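Local coordinates for protein beta-glucuronidase (uncultured Clostridium sp., PDB 6U7J) that hydrolyses beta-D-glucuronides as a glycoside hydrolase family 2 enzyme of gut bacteria, and probably releases estrogens from their glucuronide conjugates, at residues Y300-G305 with E588-M593; H549-A554 with D566-G571; D490-H495 with D540-V545; D463-N468 with E496-P501. All blocks are in the same frame, centred on the assembly; numbering follows the deposited sequence.

Contact 1 of 4, residues Y300-G305 with E588-M593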
# COMPACT_ATOMS: atom_id res chain seq x y z
N TYR B 300 -7.76 25.78 -26.06
CA TYR B 300 -8.11 24.37 -25.86
C TYR B 300 -8.00 24.09 -24.37
O TYR B 300 -6.94 24.32 -23.77
CB TYR B 300 -7.18 23.48 -26.70
CG TYR B 300 -7.56 22.02 -26.68
CD1 TYR B 300 -7.01 21.16 -25.73
CD2 TYR B 300 -8.48 21.50 -27.58
CE1 TYR B 300 -7.36 19.81 -25.69
CE2 TYR B 300 -8.84 20.15 -27.54
CZ TYR B 300 -8.27 19.31 -26.59
OH TYR B 300 -8.60 17.98 -26.54
N PHE B 301 -9.10 23.69 -23.75
CA PHE B 301 -9.12 23.42 -22.31
C PHE B 301 -8.32 22.14 -22.01
O PHE B 301 -8.62 21.07 -22.55
CB PHE B 301 -10.55 23.26 -21.80
CG PHE B 301 -11.39 24.51 -21.86
CD1 PHE B 301 -11.94 24.94 -23.06
CD2 PHE B 301 -11.69 25.22 -20.71
CE1 PHE B 301 -12.73 26.07 -23.11
CE2 PHE B 301 -12.49 26.35 -20.75
CZ PHE B 301 -13.00 26.78 -21.96
N LYS B 302 -7.32 22.27 -21.14
CA LYS B 302 -6.57 21.14 -20.60
C LYS B 302 -6.58 21.24 -19.07
O LYS B 302 -6.01 22.19 -18.51
CB LYS B 302 -5.12 21.12 -21.11
CG LYS B 302 -4.95 21.16 -22.62
CD LYS B 302 -3.48 21.34 -23.00
CE LYS B 302 -2.94 22.65 -22.43
NZ LYS B 302 -1.48 22.79 -22.65
N GLY B 303 -7.18 20.26 -18.41
CA GLY B 303 -7.26 20.31 -16.96
C GLY B 303 -8.18 19.28 -16.35
O GLY B 303 -8.26 18.15 -16.83
N PHE B 304 -8.91 19.69 -15.31
CA PHE B 304 -9.68 18.78 -14.47
C PHE B 304 -10.89 19.50 -13.91
O PHE B 304 -10.85 20.69 -13.62
CB PHE B 304 -8.89 18.28 -13.24
CG PHE B 304 -7.53 17.77 -13.54
CD1 PHE B 304 -6.44 18.63 -13.59
CD2 PHE B 304 -7.32 16.41 -13.72
CE1 PHE B 304 -5.18 18.16 -13.85
CE2 PHE B 304 -6.05 15.92 -14.00
CZ PHE B 304 -4.97 16.79 -14.06
N GLY B 305 -11.95 18.73 -13.65
CA GLY B 305 -12.85 19.13 -12.59
C GLY B 305 -12.19 18.79 -11.26
O GLY B 305 -11.49 17.79 -11.13
N GLU B 588 3.38 14.91 -20.35
CA GLU B 588 4.08 14.95 -21.64
C GLU B 588 3.15 15.36 -22.77
O GLU B 588 3.55 16.10 -23.66
CB GLU B 588 4.73 13.59 -21.94
CG GLU B 588 5.91 13.24 -21.03
CD GLU B 588 7.07 14.23 -21.14
OE1 GLU B 588 7.68 14.33 -22.23
OE2 GLU B 588 7.38 14.90 -20.13
N ARG B 589 1.91 14.89 -22.75
CA ARG B 589 0.95 15.35 -23.76
C ARG B 589 0.64 16.84 -23.60
O ARG B 589 0.83 17.64 -24.53
CB ARG B 589 -0.31 14.51 -23.67
CG ARG B 589 -1.49 15.03 -24.47
CD ARG B 589 -2.66 14.11 -24.22
NE ARG B 589 -3.92 14.58 -24.78
CZ ARG B 589 -4.28 14.43 -26.05
NH1 ARG B 589 -5.46 14.86 -26.47
NH2 ARG B 589 -3.44 13.86 -26.91
N TRP B 590 0.17 17.26 -22.42
CA TRP B 590 -0.31 18.64 -22.29
C TRP B 590 0.81 19.66 -22.44
O TRP B 590 0.58 20.75 -22.96
CB TRP B 590 -1.02 18.85 -20.95
CG TRP B 590 -2.41 18.27 -20.89
CD1 TRP B 590 -3.14 17.77 -21.92
CD2 TRP B 590 -3.22 18.10 -19.71
NE1 TRP B 590 -4.36 17.30 -21.47
CE2 TRP B 590 -4.43 17.50 -20.12
CE3 TRP B 590 -3.03 18.40 -18.36
CZ2 TRP B 590 -5.45 17.20 -19.21
CZ3 TRP B 590 -4.05 18.09 -17.46
CH2 TRP B 590 -5.24 17.51 -17.89
N ARG B 591 2.03 19.33 -22.00
CA ARG B 591 3.11 20.30 -22.16
C ARG B 591 3.54 20.46 -23.61
O ARG B 591 4.15 21.47 -23.94
CB ARG B 591 4.31 19.90 -21.30
CG ARG B 591 4.07 20.17 -19.81
CD ARG B 591 5.36 20.22 -19.00
NE ARG B 591 5.20 21.08 -17.83
CZ ARG B 591 5.64 22.34 -17.75
NH1 ARG B 591 5.44 23.05 -16.64
NH2 ARG B 591 6.29 22.88 -18.77
N LYS B 592 3.22 19.50 -24.49
CA LYS B 592 3.54 19.67 -25.90
C LYS B 592 2.40 20.29 -26.69
O LYS B 592 2.61 20.65 -27.86
CB LYS B 592 3.96 18.34 -26.54
CG LYS B 592 5.42 17.91 -26.26
CD LYS B 592 5.75 17.84 -24.75
CE LYS B 592 7.18 17.42 -24.45
NZ LYS B 592 8.09 18.61 -24.46
N MET B 593 1.21 20.43 -26.10
CA MET B 593 0.13 21.18 -26.71
C MET B 593 0.24 22.65 -26.32
O MET B 593 1.17 23.33 -26.72
CB MET B 593 -1.24 20.64 -26.29
CG MET B 593 -1.44 19.18 -26.57
SD MET B 593 -2.97 18.58 -25.79
CE MET B 593 -4.16 19.50 -26.75
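The indole of W590, with its CG beside its own backbone N, turns one face to the strand, and the aliphatic chain of K302 lies over it. CB of K302 makes a CH-pi contact 3.7 Å from the centroid of the five-membered ring, almost on the ring normal, and CD follows on at 3.7 Å from W590 CD1. G303 N lies over the six-membered ring, and G303 O comes to 3.3 Å from CH2 of W590 at its rim. That same ring presents its edge to F304 in an offset edge-to-face pair, with centroids 5.4 Å apart and planes at 72°. All this joins the first strand of the TIM barrel, 297-305, to the last helix, 581-592, where the ring of strands closes next to strand 545-551.

M593, bent at its last torsion, puts its methyl CE 3.4 Å from CE1 of Y300. Its SD sits obliquely, 5.4 Å from the ring centroid, a Met-aromatic contact.

The polar link belongs to K302: a bend at chi3 (-61°) brings NZ 2.9 Å from W590 O, 31° out of the carbonyl plane. That oxygen, in the last turn of the helix, also accepts from M593 N, and the ammonium may balance the partial negative charge of the helix end. E548 takes Y300 OH and R589 NH1 on OE1 and W590 NE1 on OE2, while R589 NH2 makes a salt bridge to D540.

Contact 2 of 4, residues H549-A554 with D566-G571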
# COMPACT_ATOMS: atom_id res chain seq x y z
N HIS B 549 -11.13 17.44 -19.95
CA HIS B 549 -10.97 17.55 -18.51
C HIS B 549 -11.02 16.14 -17.96
O HIS B 549 -12.06 15.47 -18.04
CB HIS B 549 -12.03 18.45 -17.87
CG HIS B 549 -11.63 19.90 -17.81
ND1 HIS B 549 -12.30 20.82 -17.03
CD2 HIS B 549 -10.64 20.58 -18.43
CE1 HIS B 549 -11.73 22.00 -17.16
NE2 HIS B 549 -10.72 21.89 -18.01
N ILE B 550 -9.88 15.66 -17.46
CA ILE B 550 -9.81 14.35 -16.83
C ILE B 550 -10.57 14.43 -15.51
O ILE B 550 -10.53 15.46 -14.82
CB ILE B 550 -8.35 13.95 -16.62
CG1 ILE B 550 -7.67 13.68 -17.96
CG2 ILE B 550 -8.24 12.71 -15.74
CD1 ILE B 550 -6.16 13.67 -17.88
N TRP B 551 -11.30 13.38 -15.16
CA TRP B 551 -12.05 13.45 -13.92
C TRP B 551 -11.21 12.96 -12.75
O TRP B 551 -10.61 11.88 -12.80
CB TRP B 551 -13.36 12.68 -13.92
CG TRP B 551 -13.99 12.76 -12.52
CD1 TRP B 551 -14.25 11.72 -11.68
CD2 TRP B 551 -14.37 13.96 -11.81
NE1 TRP B 551 -14.81 12.19 -10.50
CE2 TRP B 551 -14.89 13.55 -10.56
CE3 TRP B 551 -14.35 15.32 -12.12
CZ2 TRP B 551 -15.39 14.46 -9.62
CZ3 TRP B 551 -14.85 16.24 -11.18
CH2 TRP B 551 -15.36 15.80 -9.94
N ALA B 552 -11.25 13.78 -11.71
CA ALA B 552 -10.53 13.70 -10.46
C ALA B 552 -9.11 14.17 -10.71
O ALA B 552 -8.26 13.44 -11.24
CB ALA B 552 -10.65 12.32 -9.84
N PHE B 553 -8.93 15.45 -10.42
CA PHE B 553 -7.62 15.98 -10.08
C PHE B 553 -6.97 15.14 -9.00
O PHE B 553 -5.82 14.68 -9.14
CB PHE B 553 -7.77 17.44 -9.63
CG PHE B 553 -6.51 18.08 -9.18
CD1 PHE B 553 -6.27 18.30 -7.83
CD2 PHE B 553 -5.54 18.46 -10.11
CE1 PHE B 553 -5.09 18.88 -7.41
CE2 PHE B 553 -4.35 19.04 -9.70
CZ PHE B 553 -4.13 19.26 -8.35
N ALA B 554 -7.70 14.89 -7.90
CA ALA B 554 -7.19 14.18 -6.74
C ALA B 554 -8.26 13.25 -6.18
O ALA B 554 -9.46 13.56 -6.23
CB ALA B 554 -6.73 15.15 -5.63
N ASP B 566 -12.65 3.60 0.03
CA ASP B 566 -12.39 4.80 0.83
C ASP B 566 -12.50 6.07 -0.03
O ASP B 566 -11.66 6.97 0.03
CB ASP B 566 -11.03 4.73 1.53
CG ASP B 566 -10.87 5.81 2.63
OD1 ASP B 566 -11.90 6.31 3.15
OD2 ASP B 566 -9.72 6.15 2.98
N GLY B 567 -13.55 6.13 -0.84
CA GLY B 567 -13.85 7.29 -1.64
C GLY B 567 -13.62 7.06 -3.13
O GLY B 567 -13.56 5.93 -3.62
N ASN B 568 -13.50 8.16 -3.85
CA ASN B 568 -13.30 8.11 -5.29
C ASN B 568 -11.80 8.10 -5.58
O ASN B 568 -11.07 9.01 -5.14
CB ASN B 568 -13.98 9.29 -5.98
CG ASN B 568 -13.96 9.18 -7.49
OD1 ASN B 568 -12.90 8.99 -8.09
ND2 ASN B 568 -15.13 9.28 -8.11
N LYS B 569 -11.35 7.09 -6.31
CA LYS B 569 -9.93 6.88 -6.59
C LYS B 569 -9.57 7.23 -8.04
O LYS B 569 -8.50 6.82 -8.51
CB LYS B 569 -9.53 5.45 -6.27
CG LYS B 569 -9.42 5.13 -4.76
CD LYS B 569 -8.55 6.18 -4.06
CE LYS B 569 -8.06 5.69 -2.72
NZ LYS B 569 -9.01 6.09 -1.64
N LYS B 570 -10.43 7.97 -8.74
CA LYS B 570 -10.10 8.39 -10.11
C LYS B 570 -9.10 9.54 -10.16
O LYS B 570 -8.76 9.99 -11.26
CB LYS B 570 -11.36 8.80 -10.88
CG LYS B 570 -12.43 7.72 -11.00
CD LYS B 570 -13.38 8.01 -12.15
CE LYS B 570 -14.37 6.88 -12.34
NZ LYS B 570 -15.12 6.66 -11.09
N GLY B 571 -8.64 10.03 -9.01
CA GLY B 571 -7.61 11.06 -8.99
C GLY B 571 -6.39 10.73 -9.83
O GLY B 571 -5.93 9.58 -9.85
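At the C-terminal end of strand 545-551, the last of the TIM barrel, the chain leaves for a loop that carries N568, K569 and K570. This is the N-x-K pattern that in related beta-glucuronidases recognises the glucuronate carboxylate, and a similar role here is likely. N568 closes an Asx turn: its OD1 accepts from K570 N at 2.8 Å, nearly along the C=O axis, which ties the asparagine to the backbone of the lysine. The indole of W551, its CG anti to the backbone N (chi1 176°), meets both residues with its edge. CD of K570 lies 3.8 Å from CD1 of W551, the two side chains crossing at about a right angle, while ND2 of N568 lies near the ring plane, 3.8 Å from NE1 of W551. Further on, A554 and G571 run backbone to backbone, their CA atoms 3.9 Å apart, and CA of G571 makes a C-H...O contact of 3.3 Å with A552 O. ND2 of N568 bonds to D177, and NZ of K570 to D510 and Y474. The segments thus meet through van der Waals and C-H...O contacts, and the lysine, paired with D510, is probably kept charged.

Contact 3 of 4, residues D490-H495 with D540-V545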
# COMPACT_ATOMS: atom_id res chain seq x y z
N ASP B 490 -19.34 8.51 -30.28
CA ASP B 490 -20.22 9.34 -29.46
C ASP B 490 -19.94 10.82 -29.69
O ASP B 490 -20.87 11.62 -29.85
CB ASP B 490 -20.08 8.97 -27.99
CG ASP B 490 -21.28 9.40 -27.16
OD1 ASP B 490 -22.40 8.92 -27.44
OD2 ASP B 490 -21.10 10.22 -26.23
N LEU B 491 -18.66 11.20 -29.74
CA LEU B 491 -18.30 12.59 -29.98
C LEU B 491 -18.95 13.11 -31.26
O LEU B 491 -19.47 14.23 -31.29
CB LEU B 491 -16.78 12.72 -30.10
CG LEU B 491 -15.96 12.64 -28.81
CD1 LEU B 491 -14.48 12.68 -29.16
CD2 LEU B 491 -16.36 13.78 -27.89
N ILE B 492 -18.93 12.30 -32.32
CA ILE B 492 -19.42 12.77 -33.61
C ILE B 492 -20.94 12.91 -33.57
O ILE B 492 -21.50 13.85 -34.15
CB ILE B 492 -18.94 11.84 -34.74
CG1 ILE B 492 -17.42 11.95 -34.89
CG2 ILE B 492 -19.61 12.20 -36.05
CD1 ILE B 492 -16.83 10.92 -35.85
N LYS B 493 -21.63 12.01 -32.86
CA LYS B 493 -23.08 12.14 -32.71
C LYS B 493 -23.46 13.42 -31.96
O LYS B 493 -24.43 14.09 -32.32
CB LYS B 493 -23.65 10.90 -32.01
CG LYS B 493 -23.48 9.62 -32.83
CD LYS B 493 -24.39 8.48 -32.39
CE LYS B 493 -24.10 8.03 -30.98
NZ LYS B 493 -24.70 6.70 -30.67
N TRP B 494 -22.70 13.78 -30.92
CA TRP B 494 -23.00 15.01 -30.18
C TRP B 494 -22.80 16.25 -31.06
O TRP B 494 -23.56 17.22 -30.98
CB TRP B 494 -22.14 15.12 -28.92
CG TRP B 494 -22.57 14.24 -27.77
CD1 TRP B 494 -22.01 13.05 -27.39
CD2 TRP B 494 -23.65 14.48 -26.85
NE1 TRP B 494 -22.67 12.54 -26.30
CE2 TRP B 494 -23.68 13.40 -25.94
CE3 TRP B 494 -24.59 15.51 -26.71
CZ2 TRP B 494 -24.61 13.31 -24.91
CZ3 TRP B 494 -25.52 15.42 -25.68
CH2 TRP B 494 -25.52 14.33 -24.80
N HIS B 495 -21.76 16.23 -31.90
CA HIS B 495 -21.53 17.38 -32.77
C HIS B 495 -22.58 17.48 -33.86
O HIS B 495 -23.07 18.58 -34.16
CB HIS B 495 -20.14 17.29 -33.40
CG HIS B 495 -19.82 18.45 -34.28
ND1 HIS B 495 -19.84 19.76 -33.83
CD2 HIS B 495 -19.46 18.51 -35.58
CE1 HIS B 495 -19.51 20.57 -34.81
NE2 HIS B 495 -19.27 19.84 -35.89
N ASP B 540 -8.52 13.45 -30.40
CA ASP B 540 -7.55 13.99 -31.34
C ASP B 540 -7.99 13.84 -32.79
O ASP B 540 -7.48 14.56 -33.65
CB ASP B 540 -6.20 13.30 -31.11
CG ASP B 540 -5.47 13.86 -29.91
OD1 ASP B 540 -5.89 14.94 -29.41
OD2 ASP B 540 -4.48 13.24 -29.47
N GLU B 541 -8.94 12.95 -33.07
CA GLU B 541 -9.46 12.79 -34.43
C GLU B 541 -10.72 13.61 -34.70
O GLU B 541 -11.32 13.46 -35.77
CB GLU B 541 -9.73 11.30 -34.70
CG GLU B 541 -8.45 10.50 -34.75
CD GLU B 541 -8.65 9.05 -35.13
OE1 GLU B 541 -9.79 8.65 -35.50
OE2 GLU B 541 -7.65 8.30 -35.06
N CYS B 542 -11.13 14.47 -33.77
CA CYS B 542 -12.33 15.28 -33.90
C CYS B 542 -11.94 16.75 -33.85
O CYS B 542 -11.46 17.23 -32.81
CB CYS B 542 -13.33 14.96 -32.80
SG CYS B 542 -13.93 13.26 -32.81
N ASP B 543 -12.18 17.48 -34.94
CA ASP B 543 -11.77 18.88 -35.01
C ASP B 543 -12.69 19.83 -34.25
O ASP B 543 -12.37 21.02 -34.13
CB ASP B 543 -11.66 19.34 -36.48
CG ASP B 543 -13.00 19.34 -37.23
OD1 ASP B 543 -14.02 18.84 -36.71
OD2 ASP B 543 -13.03 19.85 -38.37
N PHE B 544 -13.81 19.35 -33.73
CA PHE B 544 -14.76 20.18 -33.01
C PHE B 544 -14.60 20.10 -31.50
O PHE B 544 -15.39 20.71 -30.76
CB PHE B 544 -16.18 19.78 -33.41
CG PHE B 544 -16.46 18.32 -33.23
CD1 PHE B 544 -16.87 17.83 -32.00
CD2 PHE B 544 -16.26 17.43 -34.28
CE1 PHE B 544 -17.11 16.48 -31.82
CE2 PHE B 544 -16.50 16.07 -34.10
CZ PHE B 544 -16.94 15.60 -32.87
N VAL B 545 -13.61 19.37 -31.00
CA VAL B 545 -13.41 19.20 -29.57
C VAL B 545 -12.52 20.34 -29.08
O VAL B 545 -11.41 20.52 -29.57
CB VAL B 545 -12.82 17.82 -29.26
CG1 VAL B 545 -12.20 17.79 -27.88
CG2 VAL B 545 -13.90 16.76 -29.38
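F544 and H495 lie flat against each other in an offset stack, ring centroids 4.2 Å apart and planes within 3°. The offset puts each CB over the other ring: H495 CB is 3.5 Å from the F544 centroid and F544 CB 3.7 Å from the H495 centroid. C542 CB covers the opposite face of F544, so the phenyl is sandwiched between the helix and its own turn. The far end of the phenyl reaches the helix backbone, CZ of F544 being 3.3 Å from L491 O. Alongside, L491 CD1 touches C542 SG at 3.7 Å and, a little further off, V545 CG2.

Torsions set up the stack. H495 holds CG anti to its backbone N (chi1 -179°), whereas F544 takes the crowded position between N and the carbonyl carbon (chi1 54°), inside a type I turn from C542 to V545. A bond from H495 ND1 to K500 O restrains the imidazole's rotation.

Helix 480-498 is thereby joined, on the outside of the TIM barrel, to the short connection from helix 525-540 into strand 545-551. L491 reaches on to V502 and V504 of strand 502-506 and to M539 of helix 525-540, and F544 itself rests on V502.

Contact 4 of 4, residues D463-N468 with E496-P501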
# COMPACT_ATOMS: atom_id res chain seq x y z
N ASP B 463 -24.13 27.13 -25.18
CA ASP B 463 -23.15 27.59 -26.16
C ASP B 463 -22.04 26.57 -26.39
O ASP B 463 -21.44 26.55 -27.48
CB ASP B 463 -22.56 28.92 -25.70
CG ASP B 463 -23.65 29.96 -25.41
OD1 ASP B 463 -24.44 30.26 -26.34
OD2 ASP B 463 -23.76 30.44 -24.26
N VAL B 464 -21.75 25.73 -25.40
CA VAL B 464 -20.80 24.63 -25.53
C VAL B 464 -21.48 23.38 -25.03
O VAL B 464 -22.24 23.42 -24.05
CB VAL B 464 -19.50 24.91 -24.74
CG1 VAL B 464 -18.58 23.68 -24.75
CG2 VAL B 464 -18.78 26.11 -25.31
N VAL B 465 -21.25 22.26 -25.71
CA VAL B 465 -21.75 20.96 -25.25
C VAL B 465 -20.66 20.27 -24.44
O VAL B 465 -19.51 20.14 -24.90
CB VAL B 465 -22.20 20.10 -26.44
CG1 VAL B 465 -22.52 18.67 -25.97
CG2 VAL B 465 -23.39 20.72 -27.12
N CYS B 466 -21.02 19.82 -23.25
CA CYS B 466 -20.09 19.23 -22.29
C CYS B 466 -20.60 17.84 -21.95
O CYS B 466 -21.75 17.69 -21.51
CB CYS B 466 -20.00 20.10 -21.03
SG CYS B 466 -19.09 21.64 -21.27
N ILE B 467 -19.78 16.81 -22.16
CA ILE B 467 -20.21 15.44 -21.92
C ILE B 467 -19.27 14.75 -20.94
O ILE B 467 -18.04 14.94 -20.99
CB ILE B 467 -20.32 14.63 -23.24
CG1 ILE B 467 -18.94 14.38 -23.86
CG2 ILE B 467 -21.23 15.35 -24.22
CD1 ILE B 467 -18.98 13.48 -25.08
N ASN B 468 -19.86 13.98 -20.03
CA ASN B 468 -19.15 13.15 -19.08
C ASN B 468 -19.20 11.71 -19.59
O ASN B 468 -20.29 11.12 -19.68
CB ASN B 468 -19.77 13.24 -17.68
CG ASN B 468 -19.56 14.60 -17.03
OD1 ASN B 468 -18.86 15.47 -17.55
ND2 ASN B 468 -20.18 14.80 -15.86
N GLU B 496 -22.95 16.34 -34.45
CA GLU B 496 -23.95 16.37 -35.51
C GLU B 496 -25.30 16.83 -34.98
O GLU B 496 -26.02 17.57 -35.66
CB GLU B 496 -24.05 15.00 -36.17
CG GLU B 496 -23.01 14.79 -37.28
CD GLU B 496 -22.95 13.36 -37.79
OE1 GLU B 496 -23.60 12.48 -37.18
OE2 GLU B 496 -22.25 13.11 -38.80
N LYS B 497 -25.65 16.44 -33.74
CA LYS B 497 -26.98 16.73 -33.22
C LYS B 497 -27.16 18.20 -32.88
O LYS B 497 -28.25 18.75 -33.05
CB LYS B 497 -27.28 15.86 -32.01
CG LYS B 497 -28.59 16.21 -31.31
CD LYS B 497 -29.12 15.10 -30.40
CE LYS B 497 -30.56 15.42 -29.99
NZ LYS B 497 -30.93 14.83 -28.68
N TYR B 498 -26.10 18.87 -32.38
CA TYR B 498 -26.23 20.23 -31.87
C TYR B 498 -25.35 21.25 -32.57
O TYR B 498 -25.61 22.45 -32.41
CB TYR B 498 -25.92 20.28 -30.36
CG TYR B 498 -26.88 19.47 -29.52
CD1 TYR B 498 -28.15 19.94 -29.24
CD2 TYR B 498 -26.51 18.23 -29.02
CE1 TYR B 498 -29.04 19.20 -28.49
CE2 TYR B 498 -27.40 17.48 -28.25
CZ TYR B 498 -28.66 17.98 -27.98
OH TYR B 498 -29.55 17.25 -27.23
N GLY B 499 -24.32 20.84 -33.29
CA GLY B 499 -23.57 21.79 -34.08
C GLY B 499 -22.69 22.73 -33.29
O GLY B 499 -22.32 23.79 -33.80
N LYS B 500 -22.32 22.37 -32.07
CA LYS B 500 -21.54 23.21 -31.18
C LYS B 500 -20.19 22.56 -30.87
O LYS B 500 -20.03 21.35 -31.03
CB LYS B 500 -22.32 23.46 -29.88
CG LYS B 500 -23.56 24.35 -30.07
CD LYS B 500 -24.54 24.16 -28.93
CE LYS B 500 -25.96 24.58 -29.31
NZ LYS B 500 -26.04 26.04 -29.47
N PRO B 501 -19.21 23.35 -30.42
CA PRO B 501 -17.97 22.74 -29.91
C PRO B 501 -18.26 21.88 -28.68
O PRO B 501 -19.22 22.11 -27.95
CB PRO B 501 -17.10 23.95 -29.54
CG PRO B 501 -17.73 25.13 -30.19
CD PRO B 501 -19.19 24.82 -30.34
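V465 and K500 cross at about a right angle, and the rest of the contact is arranged round that crossing. CG2 of V465, the branch anti to the carbonyl carbon, meets the K500 chain from the side, 4.0 Å from CB and nearly as close to CD. The same methyl touches CB of Y498 at 4.1 Å, so it sits in the corner where the helix end turns into the next connection. K500 runs out extended as far as CE, passing the carbonyl of D463, whose O is 4.0 Å from K500 CG. A final bend at chi4 (-69°) then takes NZ to F462 O. The carboxylate of D463 turns elsewhere, to R437 and the backbone N of I445, and its OD1 stays 5.5 Å from K500 NZ, not in contact. Y498 stands with K497 CG over one face of its ring, and K497 NZ bonds to its OH at 3.1 Å.

G499, with positive phi (72°), ends helix 480-498 and swings the chain back toward the barrel. P501 then lies beside V464, whose CG1 is 3.6 Å from P501 O. This is the return leg of the beta-alpha-beta crossover from strand 465-468 through helix 480-498 to strand 502-506.

One direct polar bond crosses here: V465 N donates to P501 O at 3.0 Å, with 163° at the hydrogen and the donor nearly along the C=O axis. P501 has no N-H of its own and takes part in the pairing through its carbonyl, and this main-chain bond starts the parallel ladder, with aliphatic groups packed round it.

How the contacts relate
All four contacts belong to the TIM barrel of the family 2 hydrolase. Contacts 3 and 4 are closest, with centres about 9 Å apart: they share helix 480-498, and their segments alternate along the chain. Contact 2 follows both in sequence, and contact 1 encloses the other three, bringing the first barrel strand to the final helix. Contacts 1 and 2, about 16 Å apart between centres, meet through neighbouring strands 297-305 and 545-551, where G303 O takes a probable hydrogen bond from I550 N. Contact 1 also reaches contact 3 by a salt bridge from R589 to D540. The set runs from a late beta-alpha-beta unit (contacts 4 and 3) to the seam where first and last strands meet (contact 1), and on to the loop that probably recognises the glucuronate (contact 2).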